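Local atomic coordinates of N-alpha-acetyltransferase 35, NatC auxiliary subunit (Saccharomyces cerevisiae, PDB entry 6YGA), a protein that serves as the auxiliary subunit of the NatC N-terminal acetyltransferase complex, which acetylates the N-terminal methionine of the L-A virus Gag protein. Residues Lys146-Gly149 against Ser150-Gly154; Lys221-Leu224 against Lys225-Cys229; Arg638-Val641 against Ser642-Glu646; Gln536-Asn539 against Tyr540-Lys543; Met3-Asp6 against Ser7-Ser11. One frame throughout, in Å; residues are numbered along the deposited sequence.

All five contacts are local, i to i+3 or i+4, along a helix; contact 5 includes a helix N-cap. Contacts 1 and 4 are buried, contacts 2 and 3 partly so, and contact 5 lies on the surface. Contacts 1 and 2 belong to helices 142-167 and 215-231, which touch through C151, L224 and I227; their centres are about 11 Å apart. Contacts 3 and 4, on helices 619-653 and 511-564 within the range assigned to TPR repeats, meet through K543, while the centres of contacts 1 and 3 are about 57 Å apart. Aliphatic packing characterises contact 2 and an aromatic ring contact 4; serine hydroxyls bonded to backbone carbonyls recur in contacts 1, 3 and 5.

Contact 1 (Lys146-Gly149 against Ser150-Gly154); sequences KVLG and SCILG
With chi1 at 64°, S150 places OG between its own backbone N and carbonyl carbon, which turns the hydroxyl back onto the preceding turn and against V147 O. L148 has CG anti to the backbone N (chi1 -174°), and its CD1 leans forward along the helix toward C151 and I152. The S150 OG to V147 O bond measures 2.5 Å, a length short enough that its exact value should not be pressed, and the hydroxyl stands 26° out of the carbonyl plane. V147 O also takes the backbone bond from C151 N at 3.2 Å, so two donors grip this one oxygen. The hydroxyl has a further partner in S203 OG of helix 193-209, where K146 NZ forms a salt bridge with E202; both polar ends are thereby tied to the same neighbouring helix. On another side of the helix the contact is apolar: L148 CD1 lies 4.1 Å from C151 CB and 4.2 Å from I152 CD1, joining residues three and four positions on. Beyond them, L148 meets I92 and I152 meets L96, both of helix 85-104. The backbone bonds I152 N to L148 O and L153 N to G149 O, each 3.0 Å, complete the i to i+4 ladder. A serine hydroxyl bonded back to a carbonyl of the preceding turn is common in alpha-helices; here it lies where helix 142-167 packs against helices 193-209 and 215-231.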
loop_
_atom_site.group_PDB
_atom_site.type_symbol
_atom_site.label_atom_id
_atom_site.label_comp_id
_atom_site.label_asym_id
_atom_site.label_seq_id
_atom_site.Cartn_x
_atom_site.Cartn_y
_atom_site.Cartn_z
ATOM N N LYS B 146 -32.484 23.957 2.060
ATOM C CA LYS B 146 -32.222 23.752 3.480
ATOM C C LYS B 146 -31.816 22.324 3.814
ATOM O O LYS B 146 -30.783 22.110 4.456
ATOM C CB LYS B 146 -33.456 24.150 4.306
ATOM C CG LYS B 146 -33.153 25.108 5.453
ATOM C CD LYS B 146 -32.180 24.488 6.454
ATOM C CE LYS B 146 -31.639 25.511 7.452
ATOM N NZ LYS B 146 -30.748 24.873 8.471
ATOM N N VAL B 147 -32.607 21.332 3.401
ATOM C CA VAL B 147 -32.296 19.946 3.741
ATOM C C VAL B 147 -31.051 19.477 2.996
ATOM O O VAL B 147 -30.096 18.978 3.603
ATOM C CB VAL B 147 -33.504 19.039 3.451
ATOM C CG1 VAL B 147 -33.166 17.586 3.759
ATOM C CG2 VAL B 147 -34.705 19.494 4.261
ATOM N N LEU B 148 -31.038 19.634 1.670
ATOM C CA LEU B 148 -29.897 19.168 0.890
ATOM C C LEU B 148 -28.653 20.002 1.176
ATOM O O LEU B 148 -27.537 19.472 1.189
ATOM C CB LEU B 148 -30.239 19.185 -0.598
ATOM C CG LEU B 148 -29.192 18.590 -1.537
ATOM C CD1 LEU B 148 -28.688 17.252 -1.012
ATOM C CD2 LEU B 148 -29.772 18.429 -2.930
ATOM N N GLY B 149 -28.827 21.303 1.417
ATOM C CA GLY B 149 -27.687 22.140 1.762
ATOM C C GLY B 149 -26.994 21.685 3.031
ATOM O O GLY B 149 -25.765 21.714 3.124
ATOM N N SER B 150 -27.773 21.251 4.025
ATOM C CA SER B 150 -27.178 20.726 5.249
ATOM C C SER B 150 -26.435 19.423 4.981
ATOM O O SER B 150 -25.370 19.179 5.561
ATOM C CB SER B 150 -28.256 20.525 6.314
ATOM O OG SER B 150 -29.196 19.544 5.912
ATOM N N CYS B 151 -26.980 18.572 4.106
ATOM C CA CYS B 151 -26.294 17.334 3.741
ATOM C C CYS B 151 -24.928 17.625 3.138
ATOM O O CYS B 151 -23.913 17.064 3.568
ATOM C CB CYS B 151 -27.138 16.527 2.755
ATOM S SG CYS B 151 -28.668 15.849 3.408
ATOM N N ILE B 152 -24.888 18.500 2.131
ATOM C CA ILE B 152 -23.629 18.831 1.473
ATOM C C ILE B 152 -22.642 19.411 2.474
ATOM O O ILE B 152 -21.443 19.109 2.435
ATOM C CB ILE B 152 -23.882 19.799 0.304
ATOM C CG1 ILE B 152 -24.934 19.233 -0.655
ATOM C CG2 ILE B 152 -22.586 20.102 -0.424
ATOM C CD1 ILE B 152 -24.534 17.941 -1.331
ATOM N N LEU B 153 -23.131 20.246 3.394
ATOM C CA LEU B 153 -22.252 20.839 4.395
ATOM C C LEU B 153 -21.675 19.777 5.322
ATOM O O LEU B 153 -20.516 19.874 5.744
ATOM C CB LEU B 153 -23.009 21.898 5.193
ATOM C CG LEU B 153 -22.179 22.715 6.182
ATOM C CD1 LEU B 153 -21.065 23.455 5.458
ATOM C CD2 LEU B 153 -23.068 23.685 6.946
ATOM N N GLY B 154 -22.468 18.756 5.653
ATOM C CA GLY B 154 -21.967 17.701 6.519
ATOM C C GLY B 154 -20.860 16.896 5.869
ATOM O O GLY B 154 -19.828 16.620 6.487
#

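Contact 2 (Lys221-Leu224 against Lys225-Cys229); sequences KHIL and KIIIC
H222 O accepts the shortest of the hydrogen bonds in this contact, from I226 N at 2.9 Å with an N-H...O angle of 156°. I227 N repeats it on I223 O at 3.0 Å, and the bonds from K225 N to K221 O and from I228 N to L224 O, both 3.1 Å, show a regular alpha-helical turn. The isoleucines follow this backbone closely. In I226 and I227 the CG1 branch lies anti to the carbonyl carbon and beside the backbone N (chi1 -75° and -62°), which lays it back along the helix: I226 CG1 stands 3.2 Å from H222 O, and I227 CG1 comes equally near I223 O. Further out, I227 CD1 meets the CG2 branch of I223 at 4.1 Å, the two side chains crossing at a slant, one turn apart on the same side of the helix. K225 begins in the same way, CG running 3.4 Å from K221 O, but its extended chain then carries NZ away, to 5.7 Å from K221 NZ. These like charges do not touch; K221 NZ has a long, weak ion pair with E208. Around the turn, I223 and I227 face L97 of helix 85-104, L224 reaches S203 and L204 of helix 193-209 as well as C151 of helix 142-167, and H222 rests on N253, S256 and V257 of helix 245-260, so the segment lies between four other helices.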
loop_
_atom_site.group_PDB
_atom_site.type_symbol
_atom_site.label_atom_id
_atom_site.label_comp_id
_atom_site.label_asym_id
_atom_site.label_seq_id
_atom_site.Cartn_x
_atom_site.Cartn_y
_atom_site.Cartn_z
ATOM N N LYS B 221 -34.517 10.846 6.385
ATOM C CA LYS B 221 -34.285 10.967 7.821
ATOM C C LYS B 221 -33.073 10.151 8.254
ATOM O O LYS B 221 -32.239 10.628 9.035
ATOM C CB LYS B 221 -35.530 10.531 8.594
ATOM C CG LYS B 221 -36.771 11.377 8.336
ATOM C CD LYS B 221 -37.950 10.884 9.166
ATOM C CE LYS B 221 -37.638 10.932 10.655
ATOM N NZ LYS B 221 -38.707 10.290 11.472
ATOM N N HIS B 222 -32.951 8.918 7.756
ATOM C CA HIS B 222 -31.807 8.089 8.133
ATOM C C HIS B 222 -30.513 8.635 7.545
ATOM O O HIS B 222 -29.466 8.602 8.202
ATOM C CB HIS B 222 -32.024 6.642 7.692
ATOM C CG HIS B 222 -32.932 5.861 8.591
ATOM N ND1 HIS B 222 -34.164 5.399 8.182
ATOM C CD2 HIS B 222 -32.787 5.456 9.875
ATOM C CE1 HIS B 222 -34.740 4.746 9.176
ATOM N NE2 HIS B 222 -33.926 4.766 10.215
ATOM N N ILE B 223 -30.562 9.127 6.305
ATOM C CA ILE B 223 -29.382 9.730 5.688
ATOM C C ILE B 223 -28.896 10.910 6.519
ATOM O O ILE B 223 -27.698 11.051 6.794
ATOM C CB ILE B 223 -29.692 10.148 4.239
ATOM C CG1 ILE B 223 -29.776 8.921 3.331
ATOM C CG2 ILE B 223 -28.651 11.122 3.721
ATOM C CD1 ILE B 223 -30.145 9.251 1.902
ATOM N N LEU B 224 -29.827 11.768 6.947
ATOM C CA LEU B 224 -29.458 12.944 7.727
ATOM C C LEU B 224 -28.783 12.554 9.038
ATOM O O LEU B 224 -27.783 13.163 9.434
ATOM C CB LEU B 224 -30.696 13.801 7.993
ATOM C CG LEU B 224 -30.526 15.314 7.857
ATOM C CD1 LEU B 224 -30.098 15.664 6.459
ATOM C CD2 LEU B 224 -31.816 16.022 8.179
ATOM N N LYS B 225 -29.313 11.539 9.725
ATOM C CA LYS B 225 -28.716 11.121 10.990
ATOM C C LYS B 225 -27.364 10.454 10.770
ATOM O O LYS B 225 -26.463 10.578 11.607
ATOM C CB LYS B 225 -29.657 10.181 11.739
ATOM C CG LYS B 225 -30.962 10.807 12.194
ATOM C CD LYS B 225 -31.785 9.808 12.994
ATOM C CE LYS B 225 -33.031 10.452 13.581
ATOM N NZ LYS B 225 -33.825 9.494 14.402
ATOM N N ILE B 226 -27.210 9.734 9.654
ATOM C CA ILE B 226 -25.916 9.141 9.319
ATOM C C ILE B 226 -24.866 10.232 9.150
ATOM O O ILE B 226 -23.751 10.135 9.676
ATOM C CB ILE B 226 -26.032 8.267 8.054
ATOM C CG1 ILE B 226 -26.723 6.939 8.367
ATOM C CG2 ILE B 226 -24.661 8.008 7.445
ATOM C CD1 ILE B 226 -26.836 6.018 7.166
ATOM N N ILE B 227 -25.218 11.299 8.427
ATOM C CA ILE B 227 -24.283 12.399 8.215
ATOM C C ILE B 227 -23.885 13.030 9.545
ATOM O O ILE B 227 -22.717 13.374 9.758
ATOM C CB ILE B 227 -24.888 13.432 7.245
ATOM C CG1 ILE B 227 -25.135 12.786 5.877
ATOM C CG2 ILE B 227 -23.978 14.643 7.099
ATOM C CD1 ILE B 227 -25.695 13.729 4.834
ATOM N N ILE B 228 -24.844 13.171 10.466
ATOM C CA ILE B 228 -24.539 13.697 11.796
ATOM C C ILE B 228 -23.506 12.819 12.495
ATOM O O ILE B 228 -22.575 13.320 13.137
ATOM C CB ILE B 228 -25.830 13.826 12.627
ATOM C CG1 ILE B 228 -26.700 14.959 12.080
ATOM C CG2 ILE B 228 -25.508 14.042 14.101
ATOM C CD1 ILE B 228 -27.980 15.183 12.852
ATOM N N CYS B 229 -23.646 11.498 12.371
ATOM C CA CYS B 229 -22.688 10.592 12.995
ATOM C C CYS B 229 -21.301 10.739 12.380
ATOM O O CYS B 229 -20.292 10.683 13.094
ATOM C CB CYS B 229 -23.176 9.150 12.874
ATOM S SG CYS B 229 -24.730 8.818 13.734
#

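Contact 3 (Arg638-Val641 against Ser642-Glu646); sequences RNVV and SSIDE. With EDO (1,2-ethanediol), chain Y; EDO (1,2-ethanediol), chain C.
D645 starts with CB 3.4 Å from V641 O, one turn back, and CG keeps close to the same oxygen at 3.3 Å, because chi1 of -79° folds the carboxylate alongside its own backbone N. At the tip the two oxygens part: OD2 accepts a hydrogen bond of 2.7 Å from O1 of a 1,2-ethanediol, while OD1, 3.5 Å from V641 O without bonding it, forms a salt bridge with K679 of helix 668-701. V641 CG1 touches C1 of that same diol at 3.7 Å. One turn back along the helix, R638 O is gripped twice by S642, by N and by OG, both at 3.0 Å and from opposite faces of the carbonyl plane. S643 OG bonds O1 of a second diol at 3.1 Å, and K543 of helix 511-564 gives it a weak bond. The apolar side is carried by V640 CG1, 3.9 Å from I644 CD1, next to I547. The diols probably come from the crystallisation liquor. The chemistry thus changes around the helix: aliphatic groups pack between neighbouring helices, whereas carboxylate and hydroxyl groups take up polar partners, and the K679 salt bridge would be expected to stabilise charged D645.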
loop_
_atom_site.group_PDB
_atom_site.type_symbol
_atom_site.label_atom_id
_atom_site.label_comp_id
_atom_site.label_asym_id
_atom_site.label_seq_id
_atom_site.Cartn_x
_atom_site.Cartn_y
_atom_site.Cartn_z
ATOM N N ARG B 638 -0.285 -32.714 15.346
ATOM C CA ARG B 638 -1.165 -32.924 16.491
ATOM C C ARG B 638 -0.617 -32.249 17.743
ATOM O O ARG B 638 -1.383 -31.706 18.549
ATOM C CB ARG B 638 -1.378 -34.417 16.732
ATOM C CG ARG B 638 -2.018 -35.134 15.561
ATOM C CD ARG B 638 -2.434 -36.538 15.947
ATOM N NE ARG B 638 -3.011 -37.263 14.821
ATOM C CZ ARG B 638 -2.338 -38.126 14.068
ATOM N NH1 ARG B 638 -1.062 -38.376 14.324
ATOM N NH2 ARG B 638 -2.943 -38.743 13.062
ATOM N N ASN B 639 0.705 -32.266 17.926
ATOM C CA ASN B 639 1.292 -31.560 19.062
ATOM C C ASN B 639 1.074 -30.058 18.942
ATOM O O ASN B 639 0.808 -29.380 19.942
ATOM C CB ASN B 639 2.783 -31.878 19.178
ATOM C CG ASN B 639 3.045 -33.323 19.555
ATOM O OD1 ASN B 639 2.200 -33.985 20.158
ATOM N ND2 ASN B 639 4.224 -33.820 19.203
ATOM N N VAL B 640 1.184 -29.520 17.724
ATOM C CA VAL B 640 0.915 -28.100 17.511
ATOM C C VAL B 640 -0.529 -27.775 17.866
ATOM O O VAL B 640 -0.810 -26.764 18.523
ATOM C CB VAL B 640 1.248 -27.703 16.060
ATOM C CG1 VAL B 640 0.635 -26.350 15.717
ATOM C CG2 VAL B 640 2.752 -27.664 15.860
ATOM N N VAL B 641 -1.465 -28.633 17.453
ATOM C CA VAL B 641 -2.873 -28.428 17.780
ATOM C C VAL B 641 -3.074 -28.409 19.291
ATOM O O VAL B 641 -3.812 -27.573 19.824
ATOM C CB VAL B 641 -3.737 -29.507 17.101
ATOM C CG1 VAL B 641 -5.170 -29.452 17.605
ATOM C CG2 VAL B 641 -3.695 -29.333 15.588
ATOM N N SER B 642 -2.404 -29.318 20.004
ATOM C CA SER B 642 -2.495 -29.330 21.461
ATOM C C SER B 642 -1.946 -28.041 22.066
ATOM O O SER B 642 -2.533 -27.491 23.004
ATOM C CB SER B 642 -1.759 -30.550 22.014
ATOM O OG SER B 642 -2.270 -31.741 21.436
ATOM N N SER B 643 -0.826 -27.536 21.540
ATOM C CA SER B 643 -0.273 -26.285 22.057
ATOM C C SER B 643 -1.195 -25.108 21.763
ATOM O O SER B 643 -1.407 -24.250 22.629
ATOM C CB SER B 643 1.113 -26.030 21.470
ATOM O OG SER B 643 2.059 -26.957 21.965
ATOM N N ILE B 644 -1.739 -25.042 20.545
ATOM C CA ILE B 644 -2.691 -23.983 20.215
ATOM C C ILE B 644 -3.892 -24.048 21.146
ATOM O O ILE B 644 -4.372 -23.019 21.637
ATOM C CB ILE B 644 -3.116 -24.080 18.739
ATOM C CG1 ILE B 644 -1.930 -23.792 17.817
ATOM C CG2 ILE B 644 -4.259 -23.115 18.440
ATOM C CD1 ILE B 644 -2.276 -23.870 16.343
ATOM N N ASP B 645 -4.387 -25.258 21.416
ATOM C CA ASP B 645 -5.537 -25.414 22.300
ATOM C C ASP B 645 -5.239 -24.881 23.696
ATOM O O ASP B 645 -6.060 -24.171 24.285
ATOM C CB ASP B 645 -5.959 -26.882 22.361
ATOM C CG ASP B 645 -6.770 -27.305 21.155
ATOM O OD1 ASP B 645 -7.071 -26.432 20.317
ATOM O OD2 ASP B 645 -7.106 -28.501 21.045
ATOM N N GLU B 646 -4.059 -25.211 24.239
ATOM C CA GLU B 646 -3.677 -24.713 25.558
ATOM C C GLU B 646 -3.634 -23.190 25.582
ATOM O O GLU B 646 -4.080 -22.563 26.550
ATOM C CB GLU B 646 -2.318 -25.290 25.969
ATOM C CG GLU B 646 -2.294 -26.800 26.166
ATOM C CD GLU B 646 -0.942 -27.307 26.639
ATOM O OE1 GLU B 646 -0.432 -26.788 27.654
ATOM O OE2 GLU B 646 -0.388 -28.220 25.992
HETATM C C1 EDO Y . 5.185 -26.956 20.332
HETATM O O1 EDO Y . 4.517 -25.706 20.536
HETATM C C2 EDO Y . 4.406 -27.815 19.345
HETATM O O2 EDO Y . 4.982 -29.126 19.329
HETATM C C1 EDO C . -8.842 -29.879 17.971
HETATM O O1 EDO C . -8.897 -28.886 19.001
HETATM C C2 EDO C . -10.246 -30.142 17.440
HETATM O O2 EDO C . -10.753 -28.968 16.795
#

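Contact 4 (Gln536-Asn539 against Tyr540-Lys543); sequences QFLN and YLLK
The backbone is helical, F537 O accepting L541 N in the carbonyl plane at 3.1 Å and 162°, with a weak, strongly bent bond of 3.0 Å added from Y540 N. The main side-chain meeting is between F537 and L541. Chi1 of 173° in F537 sets the ring beside its carbonyl carbon and inclines it toward the next turn, where L541 CD1 comes over one face, 3.9 Å from the ring centroid and 26° off the normal. This is a CH-pi contact displaced toward the rim, with CZ the nearest ring atom at 3.6 Å. The same methyl also meets L538 CD2 at 4.1 Å, so one leucine branch joins two residues of the preceding turn. Y540 CB sits 3.4 Å from F537 O, and its ring edge faces that oxygen. The polar ends leave the turn: Y540 OH bonds the hydroxyl of Y675, N539 OD1 accepts from Q487 NE2 of helix 465-506, and K543 NZ forms a long, weak ion pair with E646. Ring face and methyl carry the buried apolar side, while the buried tyrosine hydroxyl and the N539 amide oxygen each have a protein partner on another helix.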
loop_
_atom_site.group_PDB
_atom_site.type_symbol
_atom_site.label_atom_id
_atom_site.label_comp_id
_atom_site.label_asym_id
_atom_site.label_seq_id
_atom_site.Cartn_x
_atom_site.Cartn_y
_atom_site.Cartn_z
ATOM N N GLN B 536 5.110 -16.200 33.822
ATOM C CA GLN B 536 3.979 -16.730 33.070
ATOM C C GLN B 536 3.868 -16.094 31.691
ATOM O O GLN B 536 3.381 -16.736 30.755
ATOM C CB GLN B 536 2.696 -16.533 33.872
ATOM C CG GLN B 536 2.725 -17.292 35.183
ATOM C CD GLN B 536 1.865 -16.660 36.249
ATOM O OE1 GLN B 536 0.775 -16.159 35.971
ATOM N NE2 GLN B 536 2.354 -16.673 37.483
ATOM N N PHE B 537 4.319 -14.845 31.543
ATOM C CA PHE B 537 4.383 -14.234 30.219
ATOM C C PHE B 537 5.401 -14.950 29.337
ATOM O O PHE B 537 5.103 -15.300 28.190
ATOM C CB PHE B 537 4.713 -12.744 30.344
ATOM C CG PHE B 537 4.954 -12.055 29.026
ATOM C CD1 PHE B 537 4.106 -12.257 27.948
ATOM C CD2 PHE B 537 6.021 -11.185 28.875
ATOM C CE1 PHE B 537 4.332 -11.615 26.739
ATOM C CE2 PHE B 537 6.248 -10.540 27.672
ATOM C CZ PHE B 537 5.400 -10.756 26.605
ATOM N N LEU B 538 6.609 -15.183 29.859
ATOM C CA LEU B 538 7.612 -15.920 29.094
ATOM C C LEU B 538 7.147 -17.336 28.791
ATOM O O LEU B 538 7.552 -17.924 27.781
ATOM C CB LEU B 538 8.942 -15.950 29.848
ATOM C CG LEU B 538 9.630 -14.598 30.037
ATOM C CD1 LEU B 538 10.858 -14.729 30.920
ATOM C CD2 LEU B 538 9.998 -14.002 28.687
ATOM N N ASN B 539 6.299 -17.900 29.652
ATOM C CA ASN B 539 5.733 -19.213 29.371
ATOM C C ASN B 539 4.882 -19.182 28.108
ATOM O O ASN B 539 4.909 -20.125 27.309
ATOM C CB ASN B 539 4.910 -19.687 30.564
ATOM C CG ASN B 539 5.197 -21.117 30.928
ATOM O OD1 ASN B 539 6.136 -21.402 31.673
ATOM N ND2 ASN B 539 4.394 -22.034 30.401
ATOM N N TYR B 540 4.124 -18.102 27.909
ATOM C CA TYR B 540 3.317 -17.973 26.701
ATOM C C TYR B 540 4.191 -17.756 25.470
ATOM O O TYR B 540 3.938 -18.347 24.413
ATOM C CB TYR B 540 2.315 -16.829 26.858
ATOM C CG TYR B 540 1.782 -16.300 25.546
ATOM C CD1 TYR B 540 0.942 -17.072 24.755
ATOM C CD2 TYR B 540 2.114 -15.026 25.101
ATOM C CE1 TYR B 540 0.452 -16.593 23.552
ATOM C CE2 TYR B 540 1.626 -14.536 23.899
ATOM C CZ TYR B 540 0.794 -15.326 23.128
ATOM O OH TYR B 540 0.300 -14.855 21.931
ATOM N N LEU B 541 5.219 -16.911 25.584
ATOM C CA LEU B 541 6.106 -16.668 24.450
ATOM C C LEU B 541 6.825 -17.944 24.032
ATOM O O LEU B 541 7.032 -18.185 22.837
ATOM C CB LEU B 541 7.117 -15.575 24.795
ATOM C CG LEU B 541 6.566 -14.162 24.990
ATOM C CD1 LEU B 541 7.685 -13.207 25.367
ATOM C CD2 LEU B 541 5.850 -13.685 23.734
ATOM N N LEU B 542 7.217 -18.772 25.003
ATOM C CA LEU B 542 7.874 -20.031 24.674
ATOM C C LEU B 542 6.925 -20.970 23.944
ATOM O O LEU B 542 7.324 -21.649 22.991
ATOM C CB LEU B 542 8.420 -20.687 25.941
ATOM C CG LEU B 542 9.740 -20.113 26.455
ATOM C CD1 LEU B 542 10.033 -20.598 27.866
ATOM C CD2 LEU B 542 10.868 -20.498 25.513
ATOM N N LYS B 543 5.661 -21.019 24.371
ATOM C CA LYS B 543 4.681 -21.855 23.682
ATOM C C LYS B 543 4.401 -21.336 22.277
ATOM O O LYS B 543 4.242 -22.127 21.340
ATOM C CB LYS B 543 3.385 -21.933 24.488
ATOM C CG LYS B 543 3.259 -23.192 25.321
ATOM C CD LYS B 543 1.804 -23.573 25.542
ATOM C CE LYS B 543 1.699 -24.974 26.118
ATOM N NZ LYS B 543 2.332 -25.985 25.223
#

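Contact 5 (Met3-Asp6 against Ser7-Ser11); sequences MEVD and SILGS
Of the two residues most covered in this contact, S7 acts through its hydroxyl and D6 through its carbonyl oxygen. S7 OG bonds E4 O at 2.9 Å, rising 47° out of the carbonyl plane and therefore not directed at a lone pair. Chi1 of 50° swings OG back over the start of the helix, within reach of E4 O. D6 O accepts a hydrogen bond from G10 N at 2.9 Å, more bent than that from L9 N to V5 O. V5, third in coverage, accepts from L9 N at 3.1 Å with an almost straight N-H...O angle of 169°, while its CG1 approaches L9 CD1 only loosely, at 4.4 Å. The bond from I8 N to E4 O is weak at 3.5 Å, yet I8 CG1 packs 3.2 Å from the same oxygen, so hydroxyl and aliphatic branch both crowd E4 O. Most of these side chains are exposed; S7 packs on S48 of the N-alpha-acetyltransferase 38 chain, and G10 O bonds the S13 hydroxyl further along. With E4 at the N-cap position, its psi of the extended kind and V5 onward helical, the geometry is that of a short N-terminal helix begun at an N-cap, its S7 side against the partner subunit.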
loop_
_atom_site.group_PDB
_atom_site.type_symbol
_atom_site.label_atom_id
_atom_site.label_comp_id
_atom_site.label_asym_id
_atom_site.label_seq_id
_atom_site.Cartn_x
_atom_site.Cartn_y
_atom_site.Cartn_z
HETATM N N MSE B 3 -23.310 29.628 -27.614
HETATM C CA MSE B 3 -24.279 30.700 -27.831
HETATM C C MSE B 3 -24.349 31.678 -26.655
HETATM O O MSE B 3 -24.901 32.774 -26.791
HETATM C CB MSE B 3 -25.678 30.116 -28.106
HETATM C CG MSE B 3 -25.895 29.627 -29.541
HETATM SE SE MSE B 3 -27.766 29.258 -30.042
HETATM C CE MSE B 3 -28.622 30.874 -29.370
ATOM N N GLU B 4 -23.793 31.286 -25.508
ATOM C CA GLU B 4 -23.881 32.116 -24.314
ATOM C C GLU B 4 -23.079 33.403 -24.491
ATOM O O GLU B 4 -22.078 33.446 -25.211
ATOM C CB GLU B 4 -23.389 31.356 -23.082
ATOM C CG GLU B 4 -23.758 32.034 -21.769
ATOM C CD GLU B 4 -22.897 31.593 -20.606
ATOM O OE1 GLU B 4 -22.470 30.420 -20.587
ATOM O OE2 GLU B 4 -22.647 32.428 -19.710
ATOM N N VAL B 5 -23.530 34.460 -23.815
ATOM C CA VAL B 5 -23.011 35.800 -24.076
ATOM C C VAL B 5 -21.576 35.936 -23.585
ATOM O O VAL B 5 -20.716 36.480 -24.286
ATOM C CB VAL B 5 -23.919 36.859 -23.428
ATOM C CG1 VAL B 5 -23.583 38.242 -23.970
ATOM C CG2 VAL B 5 -25.385 36.523 -23.664
ATOM N N ASP B 6 -21.295 35.444 -22.373
ATOM C CA ASP B 6 -20.000 35.684 -21.741
ATOM C C ASP B 6 -18.862 34.992 -22.483
ATOM O O ASP B 6 -17.749 35.526 -22.539
ATOM C CB ASP B 6 -20.044 35.233 -20.278
ATOM C CG ASP B 6 -20.884 36.154 -19.400
ATOM O OD1 ASP B 6 -21.533 37.082 -19.930
ATOM O OD2 ASP B 6 -20.889 35.949 -18.169
ATOM N N SER B 7 -19.118 33.815 -23.058
ATOM C CA SER B 7 -18.094 33.147 -23.856
ATOM C C SER B 7 -17.788 33.930 -25.127
ATOM O O SER B 7 -16.636 33.970 -25.575
ATOM C CB SER B 7 -18.537 31.722 -24.188
ATOM O OG SER B 7 -19.851 31.697 -24.725
ATOM N N ILE B 8 -18.806 34.564 -25.714
ATOM C CA ILE B 8 -18.610 35.356 -26.928
ATOM C C ILE B 8 -17.712 36.555 -26.643
ATOM O O ILE B 8 -16.660 36.732 -27.267
ATOM C CB ILE B 8 -19.967 35.801 -27.503
ATOM C CG1 ILE B 8 -20.790 34.592 -27.961
ATOM C CG2 ILE B 8 -19.771 36.768 -28.655
ATOM C CD1 ILE B 8 -22.257 34.907 -28.196
ATOM N N LEU B 9 -18.120 37.399 -25.691
ATOM C CA LEU B 9 -17.330 38.580 -25.358
ATOM C C LEU B 9 -15.972 38.211 -24.774
ATOM O O LEU B 9 -15.014 38.980 -24.901
ATOM C CB LEU B 9 -18.094 39.470 -24.376
ATOM C CG LEU B 9 -19.386 40.106 -24.891
ATOM C CD1 LEU B 9 -20.063 40.937 -23.810
ATOM C CD2 LEU B 9 -19.104 40.951 -26.121
ATOM N N GLY B 10 -15.869 37.046 -24.131
ATOM C CA GLY B 10 -14.619 36.647 -23.508
ATOM C C GLY B 10 -13.497 36.383 -24.489
ATOM O O GLY B 10 -12.324 36.412 -24.098
ATOM N N SER B 11 -13.828 36.122 -25.755
ATOM C CA SER B 11 -12.797 35.865 -26.754
ATOM C C SER B 11 -11.918 37.091 -26.971
ATOM O O SER B 11 -10.701 36.968 -27.156
ATOM C CB SER B 11 -13.439 35.425 -28.068
ATOM O OG SER B 11 -12.459 35.235 -29.072
#